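Local coordinates for mannosylglycerate hydrolase MGH1-like glycoside hydrolase domain-containing protein (Thermus thermophilus HB8, PDB 4WVC), which hydrolyses mannosylglycerate, a solute made under osmotic stress, to mannose and glycerate, and can also split glucosylglycerate to glucose and glycerate, at residues Tyr28-Leu33 / Glu76-Tyr81; Leu56-Tyr61 / His71-Glu76; Asp35-Ala40 / Pro105-Val110; Pro183-Arg188 / Pro199-Tyr204. All coordinates share one frame; numbering follows the deposited sequence.

Interaction 1 (Tyr28-Leu33 / Glu76-Tyr81). With DGY ((2R)-2,3-dihydroxypropanoic acid), chain E.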
# COMPACT_ATOMS: atom_id res chain seq x y z
N TYR A 28 16.99 28.24 -24.88
CA TYR A 28 17.58 27.37 -23.85
C TYR A 28 18.88 26.78 -24.38
O TYR A 28 18.94 25.60 -24.74
CB TYR A 28 16.61 26.24 -23.53
CG TYR A 28 15.27 26.67 -22.95
CD1 TYR A 28 15.19 27.48 -21.81
CD2 TYR A 28 14.09 26.22 -23.51
CE1 TYR A 28 13.96 27.86 -21.29
CE2 TYR A 28 12.86 26.58 -22.99
CZ TYR A 28 12.80 27.41 -21.88
OH TYR A 28 11.56 27.72 -21.37
N PRO A 29 19.94 27.60 -24.44
CA PRO A 29 21.20 27.21 -25.09
C PRO A 29 22.17 26.40 -24.21
O PRO A 29 23.39 26.54 -24.38
CB PRO A 29 21.82 28.57 -25.42
CG PRO A 29 21.41 29.44 -24.27
CD PRO A 29 20.05 28.94 -23.82
N TYR A 30 21.66 25.58 -23.30
CA TYR A 30 22.47 24.89 -22.30
C TYR A 30 21.87 23.50 -22.04
O TYR A 30 20.82 23.17 -22.58
CB TYR A 30 22.52 25.68 -20.98
CG TYR A 30 23.07 27.12 -21.06
CD1 TYR A 30 24.38 27.37 -21.45
CD2 TYR A 30 22.30 28.21 -20.66
CE1 TYR A 30 24.89 28.66 -21.50
CE2 TYR A 30 22.79 29.51 -20.69
CZ TYR A 30 24.09 29.74 -21.12
OH TYR A 30 24.59 31.03 -21.14
N GLN A 31 22.50 22.69 -21.21
CA GLN A 31 21.88 21.42 -20.81
C GLN A 31 20.97 21.59 -19.60
O GLN A 31 21.42 22.07 -18.57
CB GLN A 31 22.93 20.35 -20.49
CG GLN A 31 22.32 18.98 -20.30
CD GLN A 31 23.37 17.91 -20.17
OE1 GLN A 31 24.49 18.19 -19.79
NE2 GLN A 31 23.01 16.68 -20.51
N TRP A 32 19.71 21.19 -19.72
CA TRP A 32 18.77 21.14 -18.60
C TRP A 32 18.61 19.70 -18.08
O TRP A 32 18.69 18.72 -18.84
CB TRP A 32 17.41 21.74 -18.97
CG TRP A 32 17.23 23.17 -18.60
CD1 TRP A 32 16.49 23.66 -17.55
CD2 TRP A 32 17.75 24.31 -19.27
NE1 TRP A 32 16.54 25.02 -17.53
CE2 TRP A 32 17.31 25.45 -18.57
CE3 TRP A 32 18.57 24.48 -20.40
CZ2 TRP A 32 17.65 26.74 -18.96
CZ3 TRP A 32 18.91 25.76 -20.79
CH2 TRP A 32 18.45 26.87 -20.07
N LEU A 33 18.38 19.60 -16.77
CA LEU A 33 18.31 18.31 -16.08
C LEU A 33 17.14 17.43 -16.54
O LEU A 33 17.37 16.36 -17.13
CB LEU A 33 18.26 18.52 -14.55
CG LEU A 33 18.34 17.29 -13.63
CD1 LEU A 33 18.79 17.74 -12.25
CD2 LEU A 33 17.01 16.56 -13.51
N GLU A 76 28.46 25.99 -22.84
CA GLU A 76 29.08 26.94 -23.75
C GLU A 76 28.59 28.34 -23.47
O GLU A 76 27.41 28.55 -23.26
CB GLU A 76 28.75 26.59 -25.21
CG GLU A 76 29.38 25.29 -25.73
CD GLU A 76 28.51 24.53 -26.74
OE1 GLU A 76 27.26 24.68 -26.76
OE2 GLU A 76 29.09 23.74 -27.53
N GLN A 77 29.50 29.31 -23.51
CA GLN A 77 29.15 30.72 -23.42
C GLN A 77 27.95 31.04 -24.31
O GLN A 77 27.84 30.50 -25.41
CB GLN A 77 30.32 31.60 -23.89
CG GLN A 77 31.55 31.65 -22.99
CD GLN A 77 31.33 32.31 -21.63
OE1 GLN A 77 32.15 32.16 -20.72
NE2 GLN A 77 30.24 33.07 -21.50
N SER A 78 27.08 31.92 -23.85
CA SER A 78 26.02 32.45 -24.71
C SER A 78 25.44 33.71 -24.07
O SER A 78 25.43 33.81 -22.85
CB SER A 78 24.93 31.39 -24.91
OG SER A 78 23.73 31.96 -25.38
N ARG A 79 24.98 34.66 -24.90
CA ARG A 79 24.29 35.86 -24.41
C ARG A 79 22.77 35.71 -24.51
O ARG A 79 22.02 36.60 -24.09
CB ARG A 79 24.72 37.10 -25.19
CG ARG A 79 26.16 37.55 -24.91
CD ARG A 79 26.27 38.51 -23.73
NE ARG A 79 27.67 38.75 -23.38
CZ ARG A 79 28.50 39.59 -24.02
NH1 ARG A 79 28.08 40.30 -25.06
NH2 ARG A 79 29.76 39.70 -23.62
N ASP A 80 22.33 34.58 -25.03
CA ASP A 80 20.93 34.37 -25.36
C ASP A 80 20.07 34.04 -24.13
O ASP A 80 18.85 34.08 -24.20
CB ASP A 80 20.80 33.23 -26.40
CG ASP A 80 21.26 33.65 -27.82
OD1 ASP A 80 21.02 34.80 -28.23
OD2 ASP A 80 21.82 32.79 -28.53
N TYR A 81 20.70 33.69 -23.01
CA TYR A 81 19.97 33.24 -21.83
C TYR A 81 20.32 34.02 -20.58
O TYR A 81 21.50 34.23 -20.28
CB TYR A 81 20.19 31.75 -21.57
CG TYR A 81 19.40 31.23 -20.40
CD1 TYR A 81 18.08 30.80 -20.58
CD2 TYR A 81 19.94 31.19 -19.11
CE1 TYR A 81 17.34 30.34 -19.51
CE2 TYR A 81 19.20 30.73 -18.03
CZ TYR A 81 17.91 30.32 -18.24
OH TYR A 81 17.15 29.86 -17.19
C1 DGY E . 13.72 29.22 -17.79
O1 DGY E . 12.55 29.56 -18.15
O2 DGY E . 14.71 30.00 -17.77
C2 DGY E . 13.98 27.81 -17.37
O3 DGY E . 12.72 27.16 -17.14
C3 DGY E . 14.82 27.80 -16.10
O4 DGY E . 14.82 26.50 -15.50
O HOH W 1 25.87 25.44 -23.73

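Interaction 2 (Leu56-Tyr61 / His71-Glu76). With DGY ((2R)-2,3-dihydroxypropanoic acid), chain E.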
# COMPACT_ATOMS: atom_id res chain seq x y z
N LEU A 56 25.18 10.43 -19.41
CA LEU A 56 26.59 10.50 -19.02
C LEU A 56 27.09 11.95 -18.97
O LEU A 56 27.72 12.36 -18.00
CB LEU A 56 27.45 9.73 -20.00
CG LEU A 56 27.21 8.23 -20.13
CD1 LEU A 56 28.16 7.69 -21.20
CD2 LEU A 56 27.42 7.50 -18.81
N CYS A 57 26.82 12.71 -20.02
CA CYS A 57 27.23 14.11 -20.07
C CYS A 57 26.62 14.89 -18.90
O CYS A 57 27.27 15.73 -18.30
CB CYS A 57 26.81 14.76 -21.40
SG CYS A 57 27.07 16.55 -21.49
N LEU A 58 25.35 14.64 -18.62
CA LEU A 58 24.65 15.30 -17.52
C LEU A 58 25.36 15.08 -16.16
O LEU A 58 25.52 16.00 -15.39
CB LEU A 58 23.18 14.83 -17.47
CG LEU A 58 22.29 15.34 -16.34
CD1 LEU A 58 22.29 16.86 -16.21
CD2 LEU A 58 20.89 14.83 -16.60
N PHE A 59 25.77 13.85 -15.90
CA PHE A 59 26.41 13.54 -14.63
C PHE A 59 27.89 13.96 -14.64
O PHE A 59 28.33 14.68 -13.73
CB PHE A 59 26.26 12.04 -14.34
CG PHE A 59 24.92 11.66 -13.80
CD1 PHE A 59 24.63 11.88 -12.46
CD2 PHE A 59 23.93 11.13 -14.61
CE1 PHE A 59 23.39 11.54 -11.92
CE2 PHE A 59 22.69 10.80 -14.08
CZ PHE A 59 22.41 11.00 -12.73
N ASP A 60 28.62 13.56 -15.67
CA ASP A 60 30.06 13.84 -15.78
C ASP A 60 30.40 15.33 -15.71
O ASP A 60 31.38 15.69 -15.06
CB ASP A 60 30.64 13.21 -17.05
CG ASP A 60 30.69 11.69 -16.96
OD1 ASP A 60 30.63 11.18 -15.84
OD2 ASP A 60 30.81 11.00 -17.98
N TYR A 61 29.60 16.19 -16.32
CA TYR A 61 29.83 17.64 -16.29
C TYR A 61 28.95 18.39 -15.30
O TYR A 61 29.27 19.51 -14.92
CB TYR A 61 29.62 18.23 -17.68
CG TYR A 61 30.57 17.66 -18.69
CD1 TYR A 61 30.26 16.50 -19.39
CD2 TYR A 61 31.79 18.27 -18.94
CE1 TYR A 61 31.14 15.96 -20.31
CE2 TYR A 61 32.68 17.74 -19.85
CZ TYR A 61 32.35 16.59 -20.54
OH TYR A 61 33.23 16.08 -21.45
N HIS A 71 20.19 22.09 -12.22
CA HIS A 71 19.16 22.13 -13.25
C HIS A 71 19.68 22.56 -14.62
O HIS A 71 19.08 22.21 -15.63
CB HIS A 71 17.92 22.91 -12.78
CG HIS A 71 17.92 24.36 -13.09
ND1 HIS A 71 18.95 25.20 -12.73
CD2 HIS A 71 16.98 25.14 -13.68
CE1 HIS A 71 18.65 26.43 -13.10
NE2 HIS A 71 17.46 26.42 -13.67
N ILE A 72 20.77 23.31 -14.64
CA ILE A 72 21.41 23.71 -15.88
C ILE A 72 22.90 23.45 -15.78
O ILE A 72 23.55 23.85 -14.79
CB ILE A 72 21.25 25.22 -16.19
CG1 ILE A 72 19.78 25.63 -16.27
CG2 ILE A 72 21.95 25.57 -17.49
CD1 ILE A 72 19.53 27.12 -16.14
N VAL A 73 23.45 22.79 -16.80
CA VAL A 73 24.89 22.73 -17.01
C VAL A 73 25.23 23.73 -18.10
O VAL A 73 24.83 23.56 -19.25
CB VAL A 73 25.37 21.33 -17.43
CG1 VAL A 73 26.88 21.33 -17.58
CG2 VAL A 73 24.95 20.30 -16.39
N PHE A 74 25.93 24.79 -17.72
CA PHE A 74 26.26 25.88 -18.63
C PHE A 74 27.46 25.55 -19.53
O PHE A 74 28.52 26.15 -19.38
CB PHE A 74 26.56 27.15 -17.82
CG PHE A 74 25.40 27.66 -17.01
CD1 PHE A 74 24.24 28.10 -17.63
CD2 PHE A 74 25.50 27.77 -15.62
CE1 PHE A 74 23.19 28.61 -16.88
CE2 PHE A 74 24.45 28.28 -14.87
CZ PHE A 74 23.29 28.70 -15.50
N HIS A 75 27.29 24.61 -20.45
CA HIS A 75 28.41 24.12 -21.26
C HIS A 75 29.17 25.18 -22.07
O HIS A 75 30.39 25.25 -22.00
CB HIS A 75 27.94 23.00 -22.20
CG HIS A 75 27.80 21.66 -21.55
ND1 HIS A 75 26.59 21.18 -21.09
CD2 HIS A 75 28.71 20.68 -21.31
CE1 HIS A 75 26.77 19.98 -20.58
NE2 HIS A 75 28.04 19.66 -20.69
N GLU A 76 28.46 25.99 -22.84
CA GLU A 76 29.08 26.94 -23.75
C GLU A 76 28.59 28.34 -23.47
O GLU A 76 27.41 28.55 -23.26
CB GLU A 76 28.75 26.59 -25.21
CG GLU A 76 29.38 25.29 -25.73
CD GLU A 76 28.51 24.53 -26.74
OE1 GLU A 76 27.26 24.68 -26.76
OE2 GLU A 76 29.09 23.74 -27.53
C1 DGY E . 13.72 29.22 -17.79
O1 DGY E . 12.55 29.56 -18.15
O2 DGY E . 14.71 30.00 -17.77
C2 DGY E . 13.98 27.81 -17.37
O3 DGY E . 12.72 27.16 -17.14
C3 DGY E . 14.82 27.80 -16.10
O4 DGY E . 14.82 26.50 -15.50

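Interaction 3 (Asp35-Ala40 / Pro105-Val110)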
# COMPACT_ATOMS: atom_id res chain seq x y z
N ASP A 35 14.86 18.02 -18.75
CA ASP A 35 14.83 18.06 -20.22
C ASP A 35 15.67 16.93 -20.77
O ASP A 35 15.18 16.16 -21.59
CB ASP A 35 15.31 19.41 -20.80
CG ASP A 35 14.33 20.56 -20.52
OD1 ASP A 35 14.18 20.89 -19.32
OD2 ASP A 35 13.74 21.12 -21.49
N SER A 36 16.91 16.80 -20.31
CA SER A 36 17.81 15.77 -20.86
C SER A 36 17.37 14.34 -20.61
O SER A 36 17.71 13.45 -21.41
CB SER A 36 19.26 15.97 -20.38
OG SER A 36 19.90 17.02 -21.10
N ALA A 37 16.62 14.10 -19.53
CA ALA A 37 16.14 12.76 -19.22
C ALA A 37 15.07 12.32 -20.22
O ALA A 37 15.15 11.24 -20.79
CB ALA A 37 15.61 12.68 -17.78
N PHE A 38 14.04 13.14 -20.41
CA PHE A 38 12.99 12.85 -21.39
C PHE A 38 13.57 12.78 -22.81
O PHE A 38 13.15 11.95 -23.60
CB PHE A 38 11.89 13.92 -21.36
CG PHE A 38 11.09 14.01 -20.07
CD1 PHE A 38 10.28 12.96 -19.65
CD2 PHE A 38 11.11 15.17 -19.31
CE1 PHE A 38 9.54 13.06 -18.48
CE2 PHE A 38 10.36 15.28 -18.15
CZ PHE A 38 9.57 14.22 -17.74
N ILE A 39 14.55 13.62 -23.11
CA ILE A 39 15.18 13.68 -24.45
C ILE A 39 15.94 12.41 -24.72
O ILE A 39 15.95 11.89 -25.82
CB ILE A 39 16.09 14.93 -24.61
CG1 ILE A 39 15.21 16.18 -24.67
CG2 ILE A 39 16.99 14.84 -25.84
CD1 ILE A 39 15.95 17.47 -24.35
N ALA A 40 16.57 11.86 -23.68
CA ALA A 40 17.21 10.55 -23.81
C ALA A 40 16.28 9.47 -24.32
O ALA A 40 16.69 8.64 -25.11
CB ALA A 40 17.82 10.13 -22.51
N PRO A 105 13.71 14.84 -10.22
CA PRO A 105 14.66 13.74 -10.42
C PRO A 105 14.07 12.57 -11.20
O PRO A 105 14.02 11.43 -10.70
CB PRO A 105 15.00 13.32 -8.98
CG PRO A 105 13.73 13.57 -8.24
CD PRO A 105 13.18 14.84 -8.84
N VAL A 106 13.63 12.83 -12.42
CA VAL A 106 13.06 11.78 -13.29
C VAL A 106 14.13 10.83 -13.87
O VAL A 106 13.78 9.82 -14.47
CB VAL A 106 12.20 12.40 -14.42
CG1 VAL A 106 13.06 13.12 -15.44
CG2 VAL A 106 11.35 11.35 -15.12
N VAL A 107 15.41 11.12 -13.64
CA VAL A 107 16.52 10.44 -14.31
C VAL A 107 16.59 8.91 -14.08
O VAL A 107 16.79 8.17 -15.03
CB VAL A 107 17.91 11.05 -13.96
CG1 VAL A 107 19.00 10.39 -14.80
CG2 VAL A 107 17.94 12.56 -14.16
N ALA A 108 16.44 8.45 -12.84
CA ALA A 108 16.54 7.01 -12.57
C ALA A 108 15.51 6.21 -13.36
O ALA A 108 15.76 5.08 -13.77
CB ALA A 108 16.40 6.72 -11.08
N THR A 109 14.33 6.80 -13.52
CA THR A 109 13.26 6.17 -14.28
C THR A 109 13.71 5.99 -15.74
O THR A 109 13.56 4.93 -16.33
CB THR A 109 11.96 6.99 -14.20
OG1 THR A 109 11.53 7.07 -12.83
CG2 THR A 109 10.88 6.37 -15.03
N VAL A 110 14.29 7.05 -16.29
CA VAL A 110 14.82 7.01 -17.65
C VAL A 110 15.99 6.05 -17.75
O VAL A 110 16.04 5.23 -18.67
CB VAL A 110 15.19 8.40 -18.15
CG1 VAL A 110 16.02 8.31 -19.42
CG2 VAL A 110 13.92 9.22 -18.37

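Interaction 4 (Pro183-Arg188 / Pro199-Tyr204)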
# COMPACT_ATOMS: atom_id res chain seq x y z
N PRO A 183 19.61 44.19 -8.33
CA PRO A 183 20.30 44.81 -9.48
C PRO A 183 19.40 44.92 -10.71
O PRO A 183 18.55 44.05 -10.93
CB PRO A 183 21.43 43.82 -9.77
CG PRO A 183 20.89 42.52 -9.28
CD PRO A 183 20.19 42.88 -8.01
N PRO A 184 19.56 45.98 -11.52
CA PRO A 184 18.85 45.99 -12.81
C PRO A 184 19.32 44.82 -13.69
O PRO A 184 20.51 44.53 -13.75
CB PRO A 184 19.25 47.34 -13.42
CG PRO A 184 20.57 47.66 -12.79
CD PRO A 184 20.51 47.10 -11.40
N TYR A 185 18.39 44.13 -14.33
CA TYR A 185 18.76 43.05 -15.25
C TYR A 185 17.97 43.20 -16.53
O TYR A 185 16.91 43.81 -16.51
CB TYR A 185 18.49 41.66 -14.64
CG TYR A 185 17.06 41.45 -14.24
CD1 TYR A 185 16.59 41.92 -13.03
CD2 TYR A 185 16.17 40.78 -15.07
CE1 TYR A 185 15.28 41.73 -12.65
CE2 TYR A 185 14.86 40.57 -14.70
CZ TYR A 185 14.42 41.05 -13.49
OH TYR A 185 13.13 40.87 -13.13
N GLU A 186 18.47 42.62 -17.62
CA GLU A 186 17.69 42.52 -18.86
C GLU A 186 17.38 41.05 -19.13
O GLU A 186 18.28 40.20 -19.13
CB GLU A 186 18.32 43.19 -20.09
CG GLU A 186 19.77 42.79 -20.40
CD GLU A 186 20.01 42.60 -21.90
OE1 GLU A 186 20.83 41.72 -22.29
OE2 GLU A 186 19.37 43.33 -22.68
N ARG A 187 16.10 40.77 -19.30
CA ARG A 187 15.64 39.43 -19.64
C ARG A 187 15.91 39.13 -21.09
O ARG A 187 15.74 39.98 -21.96
CB ARG A 187 14.15 39.32 -19.40
CG ARG A 187 13.81 39.30 -17.93
CD ARG A 187 12.36 39.14 -17.62
NE ARG A 187 11.66 38.07 -18.31
CZ ARG A 187 10.38 37.83 -18.09
NH1 ARG A 187 9.73 38.56 -17.19
NH2 ARG A 187 9.76 36.83 -18.72
N ARG A 188 16.32 37.89 -21.34
CA ARG A 188 16.59 37.43 -22.69
C ARG A 188 15.53 36.45 -23.26
O ARG A 188 15.37 36.37 -24.47
CB ARG A 188 17.97 36.80 -22.74
CG ARG A 188 19.10 37.66 -22.15
CD ARG A 188 19.16 39.08 -22.71
NE ARG A 188 19.21 39.12 -24.17
CZ ARG A 188 20.32 39.20 -24.91
NH1 ARG A 188 21.53 39.24 -24.36
NH2 ARG A 188 20.22 39.24 -26.24
N PRO A 199 6.81 34.09 -17.97
CA PRO A 199 6.46 34.70 -16.68
C PRO A 199 6.56 36.23 -16.67
O PRO A 199 7.33 36.81 -17.43
CB PRO A 199 7.47 34.09 -15.70
CG PRO A 199 7.96 32.85 -16.38
CD PRO A 199 7.96 33.17 -17.84
N ARG A 200 5.78 36.85 -15.81
CA ARG A 200 5.74 38.30 -15.70
C ARG A 200 6.96 38.76 -14.92
O ARG A 200 7.65 37.95 -14.30
CB ARG A 200 4.46 38.71 -15.00
CG ARG A 200 3.22 38.33 -15.79
CD ARG A 200 1.95 38.76 -15.10
NE ARG A 200 0.81 38.70 -16.03
CZ ARG A 200 -0.43 38.33 -15.70
NH1 ARG A 200 -0.71 37.93 -14.46
NH2 ARG A 200 -1.39 38.33 -16.62
N LYS A 201 7.23 40.06 -14.94
CA LYS A 201 8.45 40.58 -14.34
C LYS A 201 8.45 40.38 -12.83
O LYS A 201 9.48 40.04 -12.27
CB LYS A 201 8.60 42.07 -14.68
CG LYS A 201 9.89 42.78 -14.24
CD LYS A 201 9.92 44.28 -14.54
CE LYS A 201 8.85 45.07 -13.79
NZ LYS A 201 9.00 45.01 -12.31
N GLU A 202 7.28 40.57 -12.20
CA GLU A 202 7.13 40.32 -10.78
C GLU A 202 7.63 38.93 -10.42
O GLU A 202 8.23 38.73 -9.38
CB GLU A 202 5.67 40.43 -10.33
CG GLU A 202 5.20 41.83 -10.01
CD GLU A 202 3.88 41.88 -9.23
OE1 GLU A 202 3.73 41.09 -8.26
OE2 GLU A 202 3.01 42.73 -9.56
N ASP A 203 7.37 37.98 -11.31
CA ASP A 203 7.88 36.63 -11.14
C ASP A 203 9.39 36.62 -11.23
O ASP A 203 10.05 36.14 -10.30
CB ASP A 203 7.27 35.69 -12.19
CG ASP A 203 5.76 35.60 -12.08
OD1 ASP A 203 5.25 35.37 -10.97
OD2 ASP A 203 5.09 35.75 -13.11
N TYR A 204 9.95 37.14 -12.32
CA TYR A 204 11.42 37.12 -12.50
C TYR A 204 12.23 37.88 -11.43
O TYR A 204 13.33 37.43 -11.02
CB TYR A 204 11.83 37.58 -13.90
CG TYR A 204 12.07 36.46 -14.87
CD1 TYR A 204 11.02 35.70 -15.36
CD2 TYR A 204 13.34 36.14 -15.29
CE1 TYR A 204 11.24 34.66 -16.25
CE2 TYR A 204 13.58 35.11 -16.17
CZ TYR A 204 12.52 34.36 -16.65
OH TYR A 204 12.77 33.34 -17.53

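Interaction 1 (Tyr28-Leu33 / Glu76-Tyr81)
Trp32 and Tyr81 meet edge-to-face. The six-membered ring of Trp32 points its rim at one face of Tyr81, with planes at 78° and centroids 5.2 Å apart. Tyr30 completes the aromatic cluster, its CE2 lying 3.5 Å from Tyr81 CB. With CG anti to the backbone N (chi1 -177°), the Tyr81 ring runs past both neighbours to the ligand.

Van der Waals contacts come next. Pro29 CD packs 3.6 Å from Tyr81 CB, and Pro29 CG rests on Ser78 OG. That OG accepts a hydrogen bond from Asp80 N, an ST turn that shapes the loop.

Polar links between the segments are sparse. One water donates to Pro29 O and accepts from Glu76 N. The bound glycerate takes a short hydrogen bond from Tyr81 OH to its O2, 2.5 Å, and a nearly straight one from Trp32 NE1 to its O4, 3.0 Å. A leucine in place of Tyr81 would probably leave the glycerate carboxylate without this donor and Trp32 without the ring face it meets.

Tyr28 OH is held by Glu393, the likely proton acceptor, and by Arg198 and Tyr349. Tyr28, Trp32 and Tyr81 form part of the substrate pocket of a family 63 glycoside hydrolase.

Interaction 2 (Leu56-Tyr61 / His71-Glu76)
His75 and Tyr61 cross at about a right angle, and the rim of the imidazole is turned toward the phenol ring. The meeting is an offset edge-to-face pair with planes at 60° and centroids 5.4 Å apart. His75 NE2 leads the approach and comes 3.7 Å from Tyr61 CB. The CB of Tyr61 faces the strand segment, but the ring then turns off to the side of the strand.

Cys57 reaches the same end of the imidazole from one helical turn earlier. Its SG is anti to the backbone N (chi1 173°), which brings it 3.4 Å from His75 NE2. The sulfur lies obliquely to the ring, 4.1 Å from its centroid. NE2 is therefore buried against the Cys57 thiol and the root of the Tyr61 side chain, and it has no hydrogen-bond partner in the model. Phe20 stacks on the same imidazole.

Val73 points at the helix and packs beside this group. Its CG1 lies 4.1 Å from Tyr61 CB and also packs over one face of the His75 ring. Its CG2 meets Leu58 CD1 more loosely, at 4.4 Å.

No hydrogen bond joins the two segments. Beyond the contact, Val73 pairs through its backbone with Gln31, while His71 CD2 approaches the bound glycerate, 3.1 Å from its O4. Helix 48-62 thus packs by side chains against strand 72-73 of a two-stranded antiparallel sheet, whose partner strand 31-32 contributes to the substrate site.

Interaction 3 (Asp35-Ala40 / Pro105-Val110)
Helix 33-43 packs against the start of helix 107-117 through apolar side chains, with Ala37 at the centre. The backbones come close here, and Ala37 CA and Val107 CA are 5.4 Å apart. The Ala37 methyl points at the other segment and meets three valines. Its CB is 3.5 Å from Val106 CG1, tighter than usual for two carbons. Val110 CG2 lies 3.9 Å from the same CB, and Val107 CG2 is a little farther off.

Val106 spreads its two methyls between neighbours. CG1 sits between the backbone N and the carbonyl carbon (chi1 70°), where it reaches Ala37 and also lies over one face of the Phe38 ring. CG2 comes 4.2 Å from Phe38 CE1. The two side chains cross at about a right angle.

This is an all-buried joint between two helices of the mainly helical catalytic domain, in the clan of six-hairpin glycosidases. Phe38 extends it to helix 409-418, where its ring meets Trp410 edge-to-face.

One turn further along, Val110 lies against the backbone of helix 33-43. Its CG1 is 3.3 Å from Ala37 O, and CG2 is also close to this oxygen. CG1 touches the Ala40 methyl at 4.0 Å as well. No hydrogen bond joins the segments. Outside this contact, Pro105 packs on helices 121-146 and 235-255, and Thr109 OG1 bonds Asp247 of the latter.

Interaction 4 (Pro183-Arg188 / Pro199-Tyr204)
Arg187 lays its guanidinium flat on the ring of Tyr204. The planes are 10° apart and the centres 3.9 Å, a cation-pi stack. CZ comes 3.5 Å from Tyr204 CD1, and CD adds a CH-pi contact over the same ring. The chain is otherwise extended but bends at chi3 (48°), which turns the flat group onto the ring.

In its own plane, the guanidinium grips Pro199 O end-on with two nitrogens. NH2 donates at 2.8 Å and NH1 at 3.0 Å, the latter from above the carbonyl plane. Replacing Arg187 by a leucine is likely to take the stacked charge off Tyr204 and leave Pro199 O without these two donors.

Tyr185 comes in across Tyr204, its OH 3.6 Å from Tyr204 CB. That hydroxyl is hydrogen-bonded to Asp205, the residue after Tyr204.

Further out, Asp189 forms a salt bridge with Arg187 NH2. Asp203 OD2 accepts from Arg200 N, 3.0 Å, bonding back to the N-cap residue of helix 201-216. Tyr204 OH bonds Arg198, a likely substrate-binding residue that contacts the glycerate. The loop 183-188 is thus fastened to a helix N-terminus. Tyr204 touches the glycerate, and Arg187 backs it from the second shell, at the glycerate end of the active site.

How the interactions relate
Interactions 1 and 2 lie 11 Å apart between centres and meet in one two-stranded antiparallel sheet, strands 31-32 and 72-73. They share Glu76, and both reach the bound glycerate. Interaction 2 is nested in the chain loops closed by interactions 1 and 3, whose own segments alternate along the sequence. Helices 33-43 and 48-62 follow each other and link interactions 2 and 3, where Phe59 packs on Val107. Interaction 4 comes later in the chain, about 29 Å from interaction 3 between centres, but Arg188 touches the 76-81 loop of interaction 1. Contacts therefore run from the buried helical core, through the small sheet, to the loops round the substrate pocket.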